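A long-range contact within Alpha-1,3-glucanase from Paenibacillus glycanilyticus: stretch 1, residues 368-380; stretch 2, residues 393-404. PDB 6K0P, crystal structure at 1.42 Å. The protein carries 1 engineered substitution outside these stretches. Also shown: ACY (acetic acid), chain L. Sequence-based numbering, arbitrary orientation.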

ATOM      1  N   SER A 368      17.960   3.614  20.763  1.00 32.95           N
ATOM      2  CA  SER A 368      17.207   4.853  20.925  1.00 34.10           C
ATOM      3  C   SER A 368      16.149   5.032  19.837  1.00 30.20           C
ATOM      4  O   SER A 368      14.953   5.128  20.132  1.00 33.44           O
ATOM      5  CB  SER A 368      18.170   6.043  20.929  1.00 39.39           C
ATOM      6  OG  SER A 368      18.563   6.389  22.246  1.00 49.86           O
ATOM      7  N   TYR A 369      16.581   5.086  18.577  1.00 18.59           N
ATOM      8  CA  TYR A 369      15.709   5.403  17.456  1.00 17.39           C
ATOM      9  C   TYR A 369      15.935   4.417  16.322  1.00 19.63           C
ATOM     10  O   TYR A 369      17.022   3.844  16.180  1.00 17.75           O
ATOM     11  CB  TYR A 369      16.046   6.790  16.891  1.00 17.66           C
ATOM     12  CG  TYR A 369      15.950   7.927  17.878  1.00 17.11           C
ATOM     13  CD1 TYR A 369      14.743   8.580  18.092  1.00 15.20           C
ATOM     14  CD2 TYR A 369      17.073   8.380  18.561  1.00 20.22           C
ATOM     15  CE1 TYR A 369      14.641   9.631  18.983  1.00 17.41           C
ATOM     16  CE2 TYR A 369      16.983   9.433  19.456  1.00 19.73           C
ATOM     17  CZ  TYR A 369      15.764  10.054  19.661  1.00 20.25           C
ATOM     18  OH  TYR A 369      15.657  11.098  20.554  1.00 20.34           O
ATOM     19  N   ASN A 370      14.901   4.239  15.499  1.00 15.29           N
ATOM     20  CA  ASN A 370      15.115   3.698  14.164  1.00 13.86           C
ATOM     21  C   ASN A 370      15.831   4.764  13.347  1.00 11.37           C
ATOM     22  O   ASN A 370      15.344   5.892  13.241  1.00 12.75           O
ATOM     23  CB  ASN A 370      13.772   3.404  13.492  1.00 15.19           C
ATOM     24  CG  ASN A 370      12.950   2.378  14.233  1.00 15.97           C
ATOM     25  OD1 ASN A 370      13.129   2.162  15.428  1.00 16.77           O
ATOM     26  ND2 ASN A 370      12.012   1.761  13.527  1.00 16.67           N
ATOM     27  N   VAL A 371      16.978   4.417  12.760  1.00 12.18           N
ATOM     28  CA  VAL A 371      17.818   5.401  12.083  1.00 13.09           C
ATOM     29  C   VAL A 371      18.332   4.871  10.753  1.00 11.51           C
ATOM     30  O   VAL A 371      18.495   3.660  10.560  1.00 12.09           O
ATOM     31  CB  VAL A 371      19.015   5.886  12.948  1.00 14.66           C
ATOM     32  CG1 VAL A 371      18.551   6.412  14.304  1.00 16.47           C
ATOM     33  CG2 VAL A 371      20.065   4.782  13.115  1.00 15.26           C
ATOM     34  N   GLY A 372      18.613   5.793   9.836  1.00 12.05           N
ATOM     35  CA  GLY A 372      19.371   5.448   8.651  1.00 12.36           C
ATOM     36  C   GLY A 372      18.621   4.648   7.615  1.00 13.22           C
ATOM     37  O   GLY A 372      19.251   4.107   6.700  1.00 12.98           O
ATOM     38  N   ASN A 373      17.302   4.556   7.728  1.00 12.80           N
ATOM     39  CA  ASN A 373      16.513   3.816   6.756  1.00 10.94           C
ATOM     40  C   ASN A 373      16.277   4.657   5.510  1.00 12.94           C
ATOM     41  O   ASN A 373      16.237   5.888   5.561  1.00 13.35           O
ATOM     42  CB  ASN A 373      15.173   3.421   7.371  1.00 11.79           C
ATOM     43  CG  ASN A 373      15.339   2.465   8.536  1.00 11.49           C
ATOM     44  OD1 ASN A 373      15.622   1.285   8.343  1.00 12.04           O
ATOM     45  ND2 ASN A 373      15.169   2.968   9.758  1.00 12.37           N
ATOM     46  N   LYS A 374      16.142   3.974   4.378  1.00 11.49           N
ATOM     47  CA  LYS A 374      15.911   4.620   3.092  1.00 10.60           C
ATOM     48  C   LYS A 374      14.718   3.933   2.449  1.00 12.91           C
ATOM     49  O   LYS A 374      14.806   2.762   2.058  1.00 14.00           O
ATOM     50  CB  LYS A 374      17.153   4.545   2.202  1.00 13.36           C
ATOM     51  CG  LYS A 374      18.329   5.362   2.760  1.00 17.21           C
ATOM     52  CD  LYS A 374      19.555   5.246   1.871  1.00 23.03           C
ATOM     53  CE  LYS A 374      20.729   6.024   2.451  1.00 36.30           C
ATOM     54  NZ  LYS A 374      20.426   7.478   2.614  1.00 37.18           N
ATOM     55  N   TYR A 375      13.601   4.654   2.373  1.00 11.29           N
ATOM     56  CA  TYR A 375      12.362   4.191   1.748  1.00 10.79           C
ATOM     57  C   TYR A 375      12.291   4.974   0.439  1.00 11.67           C
ATOM     58  O   TYR A 375      11.944   6.157   0.435  1.00 11.97           O
ATOM     59  CB  TYR A 375      11.176   4.530   2.647  1.00 10.64           C
ATOM     60  CG  TYR A 375      10.930   3.619   3.845  1.00 11.22           C
ATOM     61  CD1 TYR A 375      11.932   3.336   4.777  1.00 14.24           C
ATOM     62  CD2 TYR A 375       9.669   3.084   4.078  1.00 11.30           C
ATOM     63  CE1 TYR A 375      11.682   2.517   5.879  1.00 13.66           C
ATOM     64  CE2 TYR A 375       9.415   2.277   5.182  1.00  9.87           C
ATOM     65  CZ  TYR A 375      10.422   1.991   6.076  1.00 12.10           C
ATOM     66  OH  TYR A 375      10.168   1.184   7.164  1.00 13.42           O
ATOM     67  N   THR A 376      12.646   4.330  -0.671  1.00 10.75           N
ATOM     68  CA  THR A 376      12.887   5.035  -1.926  1.00 10.51           C
ATOM     69  C   THR A 376      12.125   4.383  -3.069  1.00 11.11           C
ATOM     70  O   THR A 376      11.980   3.157  -3.114  1.00 11.22           O
ATOM     71  CB  THR A 376      14.383   5.073  -2.276  1.00 11.02           C
ATOM     72  OG1 THR A 376      14.901   3.735  -2.335  1.00 12.89           O
ATOM     73  CG2 THR A 376      15.167   5.862  -1.224  1.00 12.94           C
ATOM     74  N   ASN A 377      11.644   5.210  -3.999  1.00 10.56           N
ATOM     75  CA  ASN A 377      11.003   4.718  -5.216  1.00 10.98           C
ATOM     76  C   ASN A 377       9.846   3.783  -4.868  1.00 10.69           C
ATOM     77  O   ASN A 377       9.786   2.634  -5.303  1.00 10.90           O
ATOM     78  CB  ASN A 377      12.023   4.037  -6.141  1.00 11.00           C
ATOM     79  CG  ASN A 377      13.242   4.905  -6.410  1.00 12.76           C
ATOM     80  OD1 ASN A 377      13.113   6.046  -6.848  1.00 14.73           O
ATOM     81  ND2 ASN A 377      14.427   4.371  -6.139  1.00 14.34           N
ATOM     82  N   LEU A 378       8.920   4.295  -4.065  1.00 10.56           N
ATOM     83  CA  LEU A 378       7.827   3.485  -3.542  1.00 10.44           C
ATOM     84  C   LEU A 378       6.495   3.993  -4.070  1.00  9.76           C
ATOM     85  O   LEU A 378       6.264   5.208  -4.143  1.00 10.97           O
ATOM     86  CB  LEU A 378       7.803   3.521  -2.013  1.00 10.75           C
ATOM     87  CG  LEU A 378       9.053   3.028  -1.279  1.00  9.77           C
ATOM     88  CD1 LEU A 378       8.818   3.062   0.233  1.00 11.53           C
ATOM     89  CD2 LEU A 378       9.431   1.612  -1.723  1.00 10.84           C
ATOM     90  N   THR A 379       5.612   3.061  -4.425  1.00  9.44           N
ATOM     91  CA  THR A 379       4.252   3.385  -4.823  1.00  9.17           C
ATOM     92  C   THR A 379       3.291   2.683  -3.879  1.00  9.74           C
ATOM     93  O   THR A 379       3.462   1.496  -3.584  1.00 11.17           O
ATOM     94  CB  THR A 379       4.004   2.934  -6.261  1.00 11.39           C
ATOM     95  OG1 THR A 379       4.797   3.744  -7.138  1.00 12.39           O
ATOM     96  CG2 THR A 379       2.522   3.049  -6.629  1.00 12.53           C
ATOM     97  N   ALA A 380       2.294   3.421  -3.388  1.00  9.36           N
ATOM     98  CA  ALA A 380       1.260   2.849  -2.529  1.00 10.79           C
ATOM     99  C   ALA A 380      -0.073   3.474  -2.911  1.00 10.96           C
ATOM    100  O   ALA A 380      -0.266   4.680  -2.733  1.00 10.87           O
ATOM    101  CB  ALA A 380       1.579   3.087  -1.053  1.00 10.80           C
ATOM    102  N   GLY A 393       8.012   8.888  14.623  1.00 11.10           N
ATOM    103  CA  GLY A 393       9.296   9.153  15.254  1.00 10.95           C
ATOM    104  C   GLY A 393      10.465   8.685  14.398  1.00 11.18           C
ATOM    105  O   GLY A 393      10.337   8.377  13.214  1.00 11.97           O
ATOM    106  N   GLY A 394      11.631   8.644  15.030  1.00 10.34           N
ATOM    107  CA  GLY A 394      12.850   8.199  14.377  1.00 12.45           C
ATOM    108  C   GLY A 394      13.788   9.366  14.128  1.00 12.99           C
ATOM    109  O   GLY A 394      13.473  10.524  14.405  1.00 13.43           O
ATOM    110  N   SER A 395      14.960   9.034  13.593  1.00 11.22           N
ATOM    111  CA  SER A 395      15.968  10.044  13.301  1.00 11.43           C
ATOM    112  C   SER A 395      16.746   9.611  12.069  1.00 13.08           C
ATOM    113  O   SER A 395      17.066   8.428  11.917  1.00 13.18           O
ATOM    114  CB  SER A 395      16.906  10.259  14.503  1.00 13.96           C
ATOM    115  OG  SER A 395      17.787  11.356  14.281  1.00 14.07           O
ATOM    116  N   ASP A 396      17.028  10.570  11.186  1.00 11.61           N
ATOM    117  CA  ASP A 396      17.846  10.326   9.995  1.00 12.04           C
ATOM    118  C   ASP A 396      17.261   9.222   9.111  1.00 12.90           C
ATOM    119  O   ASP A 396      17.939   8.258   8.753  1.00 13.75           O
ATOM    120  CB  ASP A 396      19.307  10.039  10.364  1.00 13.12           C
ATOM    121  CG  ASP A 396      20.218   9.975   9.152  1.00 16.06           C
ATOM    122  OD1 ASP A 396      20.008  10.741   8.186  1.00 17.23           O
ATOM    123  OD2 ASP A 396      21.155   9.152   9.164  1.00 19.66           O
ATOM    124  N   ASN A 397      15.995   9.376   8.747  1.00 12.84           N
ATOM    125  CA  ASN A 397      15.326   8.449   7.843  1.00 11.12           C
ATOM    126  C   ASN A 397      14.836   9.206   6.621  1.00 11.05           C
ATOM    127  O   ASN A 397      14.351  10.340   6.735  1.00 13.42           O
ATOM    128  CB  ASN A 397      14.154   7.772   8.534  1.00 10.64           C
ATOM    129  CG  ASN A 397      14.601   6.869   9.656  1.00 10.80           C
ATOM    130  OD1 ASN A 397      15.337   5.905   9.430  1.00 11.77           O
ATOM    131  ND2 ASN A 397      14.174   7.172  10.876  1.00 12.11           N
ATOM    132  N   LEU A 398      14.959   8.576   5.454  1.00 10.69           N
ATOM    133  CA  LEU A 398      14.670   9.210   4.175  1.00 10.96           C
ATOM    134  C   LEU A 398      13.520   8.483   3.487  1.00 12.81           C
ATOM    135  O   LEU A 398      13.518   7.252   3.412  1.00 12.33           O
ATOM    136  CB  LEU A 398      15.907   9.156   3.281  1.00 12.09           C
ATOM    137  CG  LEU A 398      15.746   9.670   1.851  1.00 13.00           C
ATOM    138  CD1 LEU A 398      15.439  11.175   1.811  1.00 13.26           C
ATOM    139  CD2 LEU A 398      17.017   9.352   1.068  1.00 15.05           C
ATOM    140  N   PHE A 399      12.553   9.254   2.984  1.00 11.71           N
ATOM    141  CA  PHE A 399      11.449   8.759   2.169  1.00 11.66           C
ATOM    142  C   PHE A 399      11.499   9.571   0.883  1.00 12.62           C
ATOM    143  O   PHE A 399      11.205  10.772   0.898  1.00 14.06           O
ATOM    144  CB  PHE A 399      10.124   8.963   2.904  1.00 11.25           C
ATOM    145  CG  PHE A 399      10.062   8.258   4.238  1.00 11.85           C
ATOM    146  CD1 PHE A 399      10.677   8.793   5.355  1.00 14.00           C
ATOM    147  CD2 PHE A 399       9.384   7.046   4.365  1.00 16.80           C
ATOM    148  CE1 PHE A 399      10.628   8.140   6.579  1.00 17.44           C
ATOM    149  CE2 PHE A 399       9.330   6.388   5.591  1.00 15.51           C
ATOM    150  CZ  PHE A 399       9.951   6.936   6.698  1.00 17.57           C
ATOM    151  N   GLN A 400      11.892   8.935  -0.223  1.00 11.07           N
ATOM    152  CA  GLN A 400      12.270   9.669  -1.422  1.00 11.66           C
ATOM    153  C   GLN A 400      11.661   9.038  -2.664  1.00 11.74           C
ATOM    154  O   GLN A 400      11.696   7.814  -2.827  1.00 12.66           O
ATOM    155  CB  GLN A 400      13.790   9.682  -1.553  1.00 12.34           C
ATOM    156  CG  GLN A 400      14.322  10.501  -2.708  1.00 12.87           C
ATOM    157  CD  GLN A 400      15.837  10.562  -2.668  1.00 16.06           C
ATOM    158  OE1 GLN A 400      16.514   9.542  -2.817  1.00 20.38           O
ATOM    159  NE2 GLN A 400      16.375  11.750  -2.425  1.00 21.46           N
ATOM    160  N   ASN A 401      11.124   9.883  -3.545  1.00 11.89           N
ATOM    161  CA  ASN A 401      10.484   9.472  -4.797  1.00 11.09           C
ATOM    162  C   ASN A 401       9.306   8.526  -4.536  1.00 11.96           C
ATOM    163  O   ASN A 401       9.340   7.330  -4.834  1.00 12.61           O
ATOM    164  CB  ASN A 401      11.469   8.895  -5.818  1.00 11.11           C
ATOM    165  CG  ASN A 401      10.821   8.722  -7.171  1.00 14.90           C
ATOM    166  OD1 ASN A 401       9.930   9.487  -7.523  1.00 18.81           O
ATOM    167  ND2 ASN A 401      11.241   7.719  -7.927  1.00 15.23           N
ATOM    168  N   LEU A 402       8.248   9.119  -3.993  1.00 11.89           N
ATOM    169  CA  LEU A 402       7.060   8.390  -3.568  1.00 11.04           C
ATOM    170  C   LEU A 402       5.882   8.735  -4.462  1.00 11.96           C
ATOM    171  O   LEU A 402       5.735   9.882  -4.900  1.00 11.74           O
ATOM    172  CB  LEU A 402       6.671   8.769  -2.138  1.00 11.49           C
ATOM    173  CG  LEU A 402       7.773   8.790  -1.087  1.00 10.86           C
ATOM    174  CD1 LEU A 402       7.207   9.293   0.247  1.00 11.59           C
ATOM    175  CD2 LEU A 402       8.368   7.388  -0.953  1.00 11.81           C
ATOM    176  N   TYR A 403       5.023   7.748  -4.705  1.00 11.76           N
ATOM    177  CA  TYR A 403       3.713   7.997  -5.290  1.00 10.68           C
ATOM    178  C   TYR A 403       2.672   7.379  -4.371  1.00 11.25           C
ATOM    179  O   TYR A 403       2.743   6.182  -4.065  1.00 12.88           O
ATOM    180  CB  TYR A 403       3.586   7.395  -6.694  1.00 10.61           C
ATOM    181  CG  TYR A 403       2.225   7.697  -7.281  1.00 10.75           C
ATOM    182  CD1 TYR A 403       1.920   8.973  -7.743  1.00 14.27           C
ATOM    183  CD2 TYR A 403       1.232   6.731  -7.322  1.00 13.78           C
ATOM    184  CE1 TYR A 403       0.668   9.271  -8.258  1.00 16.11           C
ATOM    185  CE2 TYR A 403      -0.026   7.018  -7.841  1.00 17.09           C
ATOM    186  CZ  TYR A 403      -0.298   8.289  -8.304  1.00 13.21           C
ATOM    187  OH  TYR A 403      -1.541   8.585  -8.817  1.00 13.59           O
ATOM    188  N   GLY A 404       1.724   8.179  -3.923  1.00 10.78           N
ATOM    189  CA  GLY A 404       0.610   7.673  -3.133  1.00 11.55           C
ATOM    190  C   GLY A 404      -0.705   8.170  -3.688  1.00 10.51           C
ATOM    191  O   GLY A 404      -0.800   9.304  -4.151  1.00 11.23           O
TER
HETATM  192  C   ACY L2014      19.808  11.340  17.085  1.00 22.06           C
HETATM  193  O   ACY L2014      19.956  11.040  15.844  1.00 23.72           O
HETATM  194  OXT ACY L2014      18.889  12.002  17.553  1.00 20.36           O
HETATM  195  CH3 ACY L2014      20.936  10.782  17.975  1.00 25.51           C
HETATM  196  O   HOH W   1      18.550   7.573   5.911  1.00 20.57           O

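Neighbouring parallel strands show how like can be laid upon like, and this contact is a clear example: from Asn 370 onward most residues lie beside the one 24 positions later; Tyr 375 CA and Phe 399 CA are 4.7 Å apart. The strand pairs run within 5° of parallel, and together the stretches bury 920 Å².

Backbone hydrogen bonds set the register. In a parallel pair one residue bonds to two neighbours of its partner, so Tyr 375 N donates to Leu 398 O (2.8 Å) while Tyr 375 O accepts from Gln 400 N (2.9 Å). Backbone bonds continue through the corner, where Asn 377 N donates to Gln 400 O (2.9 Å) and Leu 378 N to Asn 401 O (3.2 Å, 139°), and beyond it, with Tyr 403 N to Leu 378 O and Ala 380 N to Tyr 403 O both at 2.9 Å. CA-H...O contacts supplement this ladder, among them Phe 399 CA to Tyr 375 O at 3.2 Å.

Asparagine side chains add to the ladder at the corner and in the loop before the strands. At the corner, Asn 401 ND2 donates to Asn 377 OD1 in a short, nearly straight bond (2.7 Å, 172°), linking equivalent side chains on the two stretches. Asn 397 bonds to both backbone and side chain of the preceding loop: its ND2 reaches Asn 370 O at 2.9 Å, while its OD1 accepts from Asn 373 N at 2.9 Å and from Asn 373 ND2 at 3.0 Å. A water donates to both Asn 373 O (2.9 Å) and Asp 396 O (3.0 Å), bridging the two backbones.

Apolar contacts between register partners involve four buried side chains, one pair before the corner and one after it. Leu 378 CB meets Leu 402 CD2 at 4.0 Å, and Tyr 375 CB approaches Phe 399 CD2 at 3.5 Å. The two rings of the latter pair lie obliquely, centroids 4.9 Å apart and planes at 43°. Nearer the start, Ser 395 CB covers one face of the Tyr 369 ring, 4.2 Å from Tyr 369 CG.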